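Long-range contact in alanine racemase (PDB 4QHR), which is a two-domain protein of the alanine racemase family, joining a TIM-type barrel that carries a covalently bound pyridoxal phosphate to a mostly beta C-terminal domain: residues A280-N285 against V332-G337. Numbering follows the deposited sequence.
Sequences AYVKQN and VAEANG
A helix that ends leaves carbonyls without helical partners, and an adjoining loop can supply the missing donors. Here helix 329-335 stops in a Schellman motif, with Gly337 at positive phi and its N bonded to Glu334 O at 3.1 Å. Loop 280-285, extended except at Val282, whose psi of -8° turns the chain, crosses this end, with CA atoms 4.3 Å apart at Tyr281–Asn336 and 4.9 Å at Lys283–Ala335. Ala335, the most covered residue, is the hub: its O accepts Val282 N at 2.7 Å and, weakly, Lys283 N at 3.5 Å, while its CB lies 3.9 Å from Tyr281 CD2. The Lys283 side chain bends, chi1 -34° and chi3 m, bringing NZ to 3.1 Å from Glu334 OE2 in a salt bridge. Asn336, chi1 t, donates from ND2 to Ala280 O at 2.7 Å; a water accepts from both Ala280 N and Asn336 ND2, each at 3.2 Å. The Tyr281 ring, chi1 m, passes beside CB of Ala335 and Asn336, its hydroxyl bonded to Pro278 O. Within the C-terminal domain, the contact thus ties the loop leading into strand 286-289 to a helix end; Asn285, bonded to Arg327, pairs with Val296 of strand 292-297, and Leu343 of helix 340-345 packs against Val332 and Asn336.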
loop_
_atom_site.group_PDB
_atom_site.type_symbol
_atom_site.label_atom_id
_atom_site.label_comp_id
_atom_site.label_asym_id
_atom_site.label_seq_id
_atom_site.Cartn_x
_atom_site.Cartn_y
_atom_site.Cartn_z
ATOM N N ALA A 280 -10.584 4.705 1.856
ATOM C CA ALA A 280 -11.782 5.358 1.342
ATOM C C ALA A 280 -12.841 4.322 0.895
ATOM O O ALA A 280 -12.613 3.558 -0.021
ATOM C CB ALA A 280 -11.422 6.320 0.216
ATOM N N TYR A 281 -13.973 4.302 1.566
ATOM C CA TYR A 281 -14.986 3.297 1.323
ATOM C C TYR A 281 -16.181 3.872 0.616
ATOM O O TYR A 281 -16.487 5.031 0.768
ATOM C CB TYR A 281 -15.345 2.640 2.642
ATOM C CG TYR A 281 -14.205 1.826 3.101
ATOM C CD1 TYR A 281 -13.170 2.411 3.806
ATOM C CD2 TYR A 281 -14.108 0.469 2.790
ATOM C CE1 TYR A 281 -12.067 1.667 4.242
ATOM C CE2 TYR A 281 -12.994 -0.289 3.216
ATOM C CZ TYR A 281 -11.980 0.328 3.947
ATOM O OH TYR A 281 -10.864 -0.394 4.381
ATOM N N VAL A 282 -16.850 3.062 -0.180
ATOM C CA VAL A 282 -18.037 3.507 -0.910
ATOM C C VAL A 282 -19.363 2.864 -0.396
ATOM O O VAL A 282 -20.463 3.231 -0.834
ATOM C CB VAL A 282 -17.883 3.263 -2.428
ATOM C CG1 VAL A 282 -16.765 4.092 -2.993
ATOM C CG2 VAL A 282 -17.652 1.820 -2.710
ATOM N N LYS A 283 -19.213 1.882 0.503
ATOM C CA LYS A 283 -20.301 1.211 1.209
ATOM C C LYS A 283 -19.705 0.938 2.560
ATOM O O LYS A 283 -18.488 1.045 2.711
ATOM C CB LYS A 283 -20.633 -0.150 0.571
ATOM C CG LYS A 283 -20.470 -0.229 -0.944
ATOM C CD LYS A 283 -21.100 -1.461 -1.610
ATOM C CE LYS A 283 -21.037 -2.750 -0.784
ATOM N NZ LYS A 283 -21.882 -3.816 -1.418
ATOM N N GLN A 284 -20.528 0.501 3.506
ATOM C CA GLN A 284 -20.081 0.183 4.865
ATOM C C GLN A 284 -19.125 -1.051 4.876
ATOM O O GLN A 284 -19.382 -2.082 4.233
ATOM C CB GLN A 284 -21.319 -0.087 5.738
ATOM C CG GLN A 284 -21.047 -0.280 7.228
ATOM C CD GLN A 284 -22.325 -0.231 8.081
ATOM O OE1 GLN A 284 -23.419 -0.748 7.699
ATOM N NE2 GLN A 284 -22.203 0.371 9.265
ATOM N N ASN A 285 -18.046 -0.949 5.630
ATOM C CA ASN A 285 -17.092 -2.025 5.750
ATOM C C ASN A 285 -17.158 -2.574 7.177
ATOM O O ASN A 285 -17.617 -1.873 8.102
ATOM C CB ASN A 285 -15.680 -1.494 5.428
ATOM C CG ASN A 285 -14.674 -2.608 5.319
ATOM O OD1 ASN A 285 -15.008 -3.687 4.838
ATOM N ND2 ASN A 285 -13.469 -2.400 5.880
ATOM N N VAL A 332 -14.089 -6.806 1.549
ATOM C CA VAL A 332 -13.414 -5.543 1.904
ATOM C C VAL A 332 -13.114 -4.741 0.641
ATOM O O VAL A 332 -13.400 -3.521 0.566
ATOM C CB VAL A 332 -12.092 -5.755 2.692
ATOM C CG1 VAL A 332 -11.507 -4.433 3.040
ATOM C CG2 VAL A 332 -12.338 -6.547 3.944
ATOM N N ALA A 333 -12.551 -5.411 -0.372
ATOM C CA ALA A 333 -12.345 -4.727 -1.659
ATOM C C ALA A 333 -13.595 -4.046 -2.246
ATOM O O ALA A 333 -13.556 -2.892 -2.680
ATOM C CB ALA A 333 -11.750 -5.679 -2.679
ATOM N N GLU A 334 -14.671 -4.781 -2.269
ATOM C CA GLU A 334 -15.911 -4.270 -2.839
ATOM C C GLU A 334 -16.384 -3.036 -2.066
ATOM O O GLU A 334 -16.733 -2.039 -2.674
ATOM C CB GLU A 334 -16.998 -5.359 -2.864
ATOM C CG GLU A 334 -18.311 -4.840 -3.438
ATOM C CD GLU A 334 -19.549 -5.635 -3.026
ATOM O OE1 GLU A 334 -19.539 -6.364 -2.011
ATOM O OE2 GLU A 334 -20.579 -5.486 -3.714
ATOM N N ALA A 335 -16.300 -3.056 -0.732
ATOM C CA ALA A 335 -16.619 -1.855 0.046
ATOM C C ALA A 335 -15.695 -0.687 -0.214
ATOM O O ALA A 335 -16.075 0.462 -0.053
ATOM C CB ALA A 335 -16.654 -2.173 1.532
ATOM N N ASN A 336 -14.469 -1.001 -0.627
ATOM C CA ASN A 336 -13.428 0.002 -0.951
ATOM C C ASN A 336 -13.482 0.434 -2.394
ATOM O O ASN A 336 -12.663 1.258 -2.787
ATOM C CB ASN A 336 -12.036 -0.654 -0.586
ATOM C CG ASN A 336 -10.797 0.229 -0.810
ATOM O OD1 ASN A 336 -9.759 -0.305 -1.227
ATOM N ND2 ASN A 336 -10.854 1.525 -0.506
ATOM N N GLY A 337 -14.410 -0.111 -3.194
ATOM C CA GLY A 337 -14.568 0.255 -4.624
ATOM C C GLY A 337 -13.474 -0.336 -5.522
ATOM O O GLY A 337 -13.220 0.175 -6.586
HETATM O O HOH W 1 -8.675 3.837 -0.550
#